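Local coordinates for protein aminoglycoside N(3)-acetyltransferase, AAC(3)-IVa (Escherichia coli, PDB 6MN3) that transfers the acetyl group of acetyl-CoA to the 3-amino group of 2-deoxystreptamine antibiotics, probably giving resistance to gentamicin, kanamycin, tobramycin, neomycin and apramycin, at residues 142-145 / 151-154; 206-211 / 217-222. All blocks are in the same frame, centred on the assembly; numbering follows the deposited sequence.

Contact 1: residues 142-145 / 151-154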
loop_
_atom_site.group_PDB
_atom_site.type_symbol
_atom_site.label_atom_id
_atom_site.label_comp_id
_atom_site.label_asym_id
_atom_site.label_seq_id
_atom_site.Cartn_x
_atom_site.Cartn_y
_atom_site.Cartn_z
ATOM N N VAL A 142 -0.146 -3.175 -8.241
ATOM C CA VAL A 142 -0.712 -2.911 -6.923
ATOM C C VAL A 142 -1.963 -3.764 -6.775
ATOM O O VAL A 142 -2.902 -3.651 -7.574
ATOM C CB VAL A 142 -1.030 -1.422 -6.722
ATOM C CG1 VAL A 142 -1.652 -1.199 -5.353
ATOM C CG2 VAL A 142 0.232 -0.586 -6.877
ATOM N N LEU A 143 -1.973 -4.616 -5.759
ATOM C CA LEU A 143 -3.085 -5.517 -5.493
ATOM C C LEU A 143 -3.824 -5.010 -4.263
ATOM O O LEU A 143 -3.264 -4.982 -3.162
ATOM C CB LEU A 143 -2.588 -6.946 -5.290
ATOM C CG LEU A 143 -3.649 -7.966 -4.876
ATOM C CD1 LEU A 143 -4.777 -7.996 -5.894
ATOM C CD2 LEU A 143 -3.034 -9.349 -4.705
ATOM N N LEU A 144 -5.072 -4.596 -4.455
ATOM C CA LEU A 144 -5.950 -4.216 -3.353
ATOM C C LEU A 144 -6.760 -5.447 -2.966
ATOM O O LEU A 144 -7.668 -5.857 -3.696
ATOM C CB LEU A 144 -6.853 -3.054 -3.754
ATOM C CG LEU A 144 -6.149 -1.780 -4.226
ATOM C CD1 LEU A 144 -7.143 -0.634 -4.329
ATOM C CD2 LEU A 144 -5.003 -1.414 -3.293
ATOM N N LEU A 145 -6.428 -6.037 -1.823
ATOM C CA LEU A 145 -6.938 -7.344 -1.419
ATOM C C LEU A 145 -7.931 -7.158 -0.273
ATOM O O LEU A 145 -7.552 -7.113 0.898
ATOM C CB LEU A 145 -5.782 -8.256 -1.020
ATOM C CG LEU A 145 -6.095 -9.742 -0.904
ATOM C CD1 LEU A 145 -6.944 -10.174 -2.079
ATOM C CD2 LEU A 145 -4.809 -10.548 -0.840
ATOM N N ALA A 151 -6.787 2.710 0.982
ATOM C CA ALA A 151 -5.526 2.109 1.393
ATOM C C ALA A 151 -4.498 2.075 0.271
ATOM O O ALA A 151 -3.379 1.598 0.489
ATOM C CB ALA A 151 -5.765 0.691 1.918
ATOM N N ASN A 152 -4.848 2.563 -0.921
ATOM C CA ASN A 152 -3.922 2.600 -2.047
ATOM C C ASN A 152 -2.835 3.640 -1.804
ATOM O O ASN A 152 -2.963 4.792 -2.232
ATOM C CB ASN A 152 -4.671 2.898 -3.349
ATOM C CG ASN A 152 -3.823 2.651 -4.582
ATOM O OD1 ASN A 152 -2.614 2.438 -4.489
ATOM N ND2 ASN A 152 -4.458 2.677 -5.750
ATOM N N THR A 153 -1.759 3.230 -1.127
ATOM C CA THR A 153 -0.704 4.160 -0.739
ATOM C C THR A 153 -0.096 4.867 -1.947
ATOM O O THR A 153 0.339 6.021 -1.836
ATOM C CB THR A 153 0.371 3.409 0.051
ATOM O OG1 THR A 153 -0.188 2.934 1.281
ATOM C CG2 THR A 153 1.554 4.303 0.362
ATOM N N THR A 154 -0.080 4.207 -3.110
ATOM C CA THR A 154 0.488 4.818 -4.309
ATOM C C THR A 154 -0.200 6.136 -4.652
ATOM O O THR A 154 0.423 7.026 -5.243
ATOM C CB THR A 154 0.405 3.833 -5.480
ATOM O OG1 THR A 154 1.149 2.649 -5.161
ATOM C CG2 THR A 154 0.973 4.443 -6.756
#

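Contact 2: residues 206-211 / 217-222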
loop_
_atom_site.group_PDB
_atom_site.type_symbol
_atom_site.label_atom_id
_atom_site.label_comp_id
_atom_site.label_asym_id
_atom_site.label_seq_id
_atom_site.Cartn_x
_atom_site.Cartn_y
_atom_site.Cartn_z
ATOM N N SER A 206 -10.590 0.953 -18.160
ATOM C CA SER A 206 -10.185 -0.449 -18.283
ATOM C C SER A 206 -8.774 -0.680 -17.751
ATOM O O SER A 206 -8.050 -1.550 -18.240
ATOM C CB SER A 206 -10.298 -0.940 -19.730
ATOM O OG SER A 206 -11.612 -0.758 -20.227
ATOM N N LEU A 207 -8.377 0.090 -16.739
ATOM C CA LEU A 207 -7.058 -0.021 -16.135
ATOM C C LEU A 207 -7.067 -0.793 -14.824
ATOM O O LEU A 207 -6.002 -0.993 -14.231
ATOM C CB LEU A 207 -6.466 1.370 -15.899
ATOM C CG LEU A 207 -6.408 2.305 -17.105
ATOM C CD1 LEU A 207 -5.857 3.664 -16.698
ATOM C CD2 LEU A 207 -5.572 1.687 -18.215
ATOM N N GLN A 208 -8.232 -1.223 -14.353
ATOM C CA GLN A 208 -8.353 -1.940 -13.091
ATOM C C GLN A 208 -8.972 -3.304 -13.360
ATOM O O GLN A 208 -10.090 -3.393 -13.880
ATOM C CB GLN A 208 -9.194 -1.148 -12.089
ATOM C CG GLN A 208 -9.538 -1.909 -10.822
ATOM C CD GLN A 208 -10.254 -1.045 -9.801
ATOM O OE1 GLN A 208 -9.623 -0.301 -9.051
ATOM N NE2 GLN A 208 -11.579 -1.143 -9.765
ATOM N N LYS A 209 -8.236 -4.358 -13.024
ATOM C CA LYS A 209 -8.753 -5.716 -13.091
ATOM C C LYS A 209 -9.423 -6.068 -11.771
ATOM O O LYS A 209 -8.923 -5.728 -10.694
ATOM C CB LYS A 209 -7.632 -6.707 -13.398
ATOM C CG LYS A 209 -7.423 -6.947 -14.883
ATOM C CD LYS A 209 -5.952 -6.944 -15.248
ATOM C CE LYS A 209 -5.766 -7.078 -16.750
ATOM N NZ LYS A 209 -4.328 -7.067 -17.138
ATOM N N GLU A 210 -10.565 -6.738 -11.857
ATOM C CA GLU A 210 -11.357 -7.067 -10.682
ATOM C C GLU A 210 -11.712 -8.543 -10.700
ATOM O O GLU A 210 -11.945 -9.125 -11.764
ATOM C CB GLU A 210 -12.637 -6.226 -10.615
ATOM C CG GLU A 210 -12.396 -4.729 -10.563
ATOM C CD GLU A 210 -13.686 -3.936 -10.518
ATOM O OE1 GLU A 210 -14.765 -4.542 -10.688
ATOM O OE2 GLU A 210 -13.620 -2.708 -10.308
ATOM N N GLY A 211 -11.751 -9.141 -9.516
ATOM C CA GLY A 211 -12.073 -10.537 -9.374
ATOM C C GLY A 211 -11.931 -10.996 -7.940
ATOM O O GLY A 211 -11.563 -10.225 -7.047
ATOM N N PHE A 217 -13.183 -9.339 -2.498
ATOM C CA PHE A 217 -13.162 -8.547 -3.719
ATOM C C PHE A 217 -11.759 -7.978 -3.904
ATOM O O PHE A 217 -11.274 -7.218 -3.059
ATOM C CB PHE A 217 -14.206 -7.434 -3.624
ATOM C CG PHE A 217 -14.261 -6.533 -4.827
ATOM C CD1 PHE A 217 -13.967 -5.185 -4.712
ATOM C CD2 PHE A 217 -14.627 -7.030 -6.067
ATOM C CE1 PHE A 217 -14.023 -4.351 -5.814
ATOM C CE2 PHE A 217 -14.687 -6.200 -7.172
ATOM C CZ PHE A 217 -14.383 -4.860 -7.044
ATOM N N ALA A 218 -11.092 -8.363 -4.987
ATOM C CA ALA A 218 -9.714 -7.963 -5.231
ATOM C C ALA A 218 -9.636 -7.034 -6.431
ATOM O O ALA A 218 -10.344 -7.224 -7.425
ATOM C CB ALA A 218 -8.816 -9.181 -5.459
ATOM N N ARG A 219 -8.768 -6.031 -6.335
ATOM C CA ARG A 219 -8.551 -5.073 -7.409
ATOM C C ARG A 219 -7.066 -5.012 -7.716
ATOM O O ARG A 219 -6.242 -4.934 -6.800
ATOM C CB ARG A 219 -9.082 -3.688 -7.032
ATOM C CG ARG A 219 -10.570 -3.534 -7.286
ATOM C CD ARG A 219 -11.125 -2.286 -6.635
ATOM N NE ARG A 219 -11.362 -2.470 -5.210
ATOM C CZ ARG A 219 -12.249 -1.773 -4.506
ATOM N NH1 ARG A 219 -12.988 -0.847 -5.101
ATOM N NH2 ARG A 219 -12.399 -2.007 -3.211
ATOM N N LEU A 220 -6.728 -5.049 -9.004
ATOM C CA LEU A 220 -5.342 -5.095 -9.453
ATOM C C LEU A 220 -5.126 -4.020 -10.505
ATOM O O LEU A 220 -5.786 -4.030 -11.549
ATOM C CB LEU A 220 -5.000 -6.477 -10.011
ATOM C CG LEU A 220 -3.596 -6.645 -10.590
ATOM C CD1 LEU A 220 -2.547 -6.537 -9.496
ATOM C CD2 LEU A 220 -3.498 -7.971 -11.309
ATOM N N ILE A 221 -4.207 -3.095 -10.230
ATOM C CA ILE A 221 -3.918 -1.967 -11.108
ATOM C C ILE A 221 -2.409 -1.818 -11.224
ATOM O O ILE A 221 -1.684 -1.970 -10.235
ATOM C CB ILE A 221 -4.537 -0.648 -10.591
ATOM C CG1 ILE A 221 -5.946 -0.869 -10.028
ATOM C CG2 ILE A 221 -4.562 0.396 -11.692
ATOM C CD1 ILE A 221 -5.992 -0.987 -8.514
ATOM N N ARG A 222 -1.935 -1.517 -12.433
ATOM C CA ARG A 222 -0.530 -1.184 -12.614
ATOM C C ARG A 222 -0.198 0.100 -11.863
ATOM O O ARG A 222 -0.945 1.080 -11.930
ATOM C CB ARG A 222 -0.208 -1.025 -14.097
ATOM C CG ARG A 222 0.084 -2.329 -14.817
ATOM C CD ARG A 222 0.120 -2.122 -16.324
ATOM N NE ARG A 222 0.709 -0.835 -16.686
ATOM C CZ ARG A 222 2.002 -0.649 -16.929
ATOM N NH1 ARG A 222 2.845 -1.670 -16.854
ATOM N NH2 ARG A 222 2.451 0.556 -17.249
HETATM O O HOH W 1 -3.252 -1.309 -14.833
#

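Contact 1: residues 142-145 / 151-154
The two methyls of V142 divide their work on the loop that follows the strand. CG1 meets the carboxamide oxygen of N152, with 3.9 Å between V142 CG1 and N152 OD1, while V142 CG2 lies 3.8 Å from OG1 of T154. This split follows from the rotamer: with CG1 anti to the backbone N (chi1 178°), CG2 is turned beside that nitrogen, and each methyl finds a different residue. The side chains of V142 and T154 run past one another in opposite directions, whereas those of V142 and N152 meet at a slant. A looser touch completes the shell, L144 CD2 standing 4.3 Å from N152 CB.

N152, the middle residue of an inverse gamma turn, has a bond at each end of its amide. ND2 donates to H149 ND1 in the loop between the two segments, probably the main restraint on rotation about chi2. OD1 adds to it by accepting a weak, bent capping bond from T154 N (3.4 Å, N-H...O angle 129°) where helix 154-161 begins. Around this centre, I226 of helix 223-236 packs on V142, N152 and T154, and V132 of helix 131-137 touches T154.

Structurally, the contact is a strand-loop-helix connection within the antibiotic N-acetyltransferase fold, leading from strand 141-145 of the central sheet into helix 154-161. That helix carries H156 and E159, which with C192 form a possible Cys-His-Glu triad with charge-relay geometry, not confirmed here; T154 lies near them without touching.

The segments share no hydrogen bond with each other. Methyls rest against polar oxygens at van der Waals distance, and the N152 amide bonds to H149 and, weakly, to T154 N rather than to the strand, implying that shape and burial join loop to strand.

Contact 2: residues 206-211 / 217-222
Q208 and R219 cross obliquely on one face of a beta hairpin, in which strand 208-213, the edge strand on this side of the central mixed sheet, pairs with strand 216-222. Together with E210, I221 and F217 they illustrate how flat groups can be set steeply against one another on such a scaffold. With CG anti to the backbone N (chi1 172°) and the chain extended, Q208 carries its amide over the aliphatic part of R219, where Q208 NE2 is 3.4 Å from R219 CD. The amide and guanidinium planes are turned 71° apart. I221 supports the near part of the same chain, its CG1 lying 3.8 Å from Q208 CG.

Q208 NE2 also donates to E210 OE2 (2.6 Å), nearly in the amide plane and at the anti lone pair of the carboxylate. E210 and R219 run side by side, yet their charged ends stay apart; R219 NH1 instead forms a salt bridge with D199, which also accepts from Q208 NE2. F217 joins this cluster: E210 OE1 sits in the plane of its ring, at the rim, and F217 CE1 stands 3.3 Å above the centre of the guanidinium plane of R219.

Beneath these groups, two hydrogen-bonded pairs fix the register, K209 with L220 and G211 with A218, each bonded in both directions; A218 N reaches G211 O at 2.8 Å. On the other face, L19 of helix 9-19 packs against A218 and L220. Past the strand pairing, a water takes over: it donates to L207 O at 2.8 Å and accepts from R222 N at 2.7 Å.

Overall arrangement
Both contacts belong to one sheet, in which strands 141-145 and 216-222 are neighbours: V142 N and L144 N probably bond to I221 O and R219 O. Contact 1 is core, its touching residues all buried and its centre about 4 Å from that of the chain; contact 2 lies about 14 Å out, at the sheet margin, and is only partly buried. Their chemistry follows: methyls against an Asn and a Thr oxygen inside, backbone pairing with charged and amide side chains at the margin. H149 connects them, ND1 bonded to N152 and NE2 to Q208. Helix 223-236 serves both, since its I226 reaches residues of each.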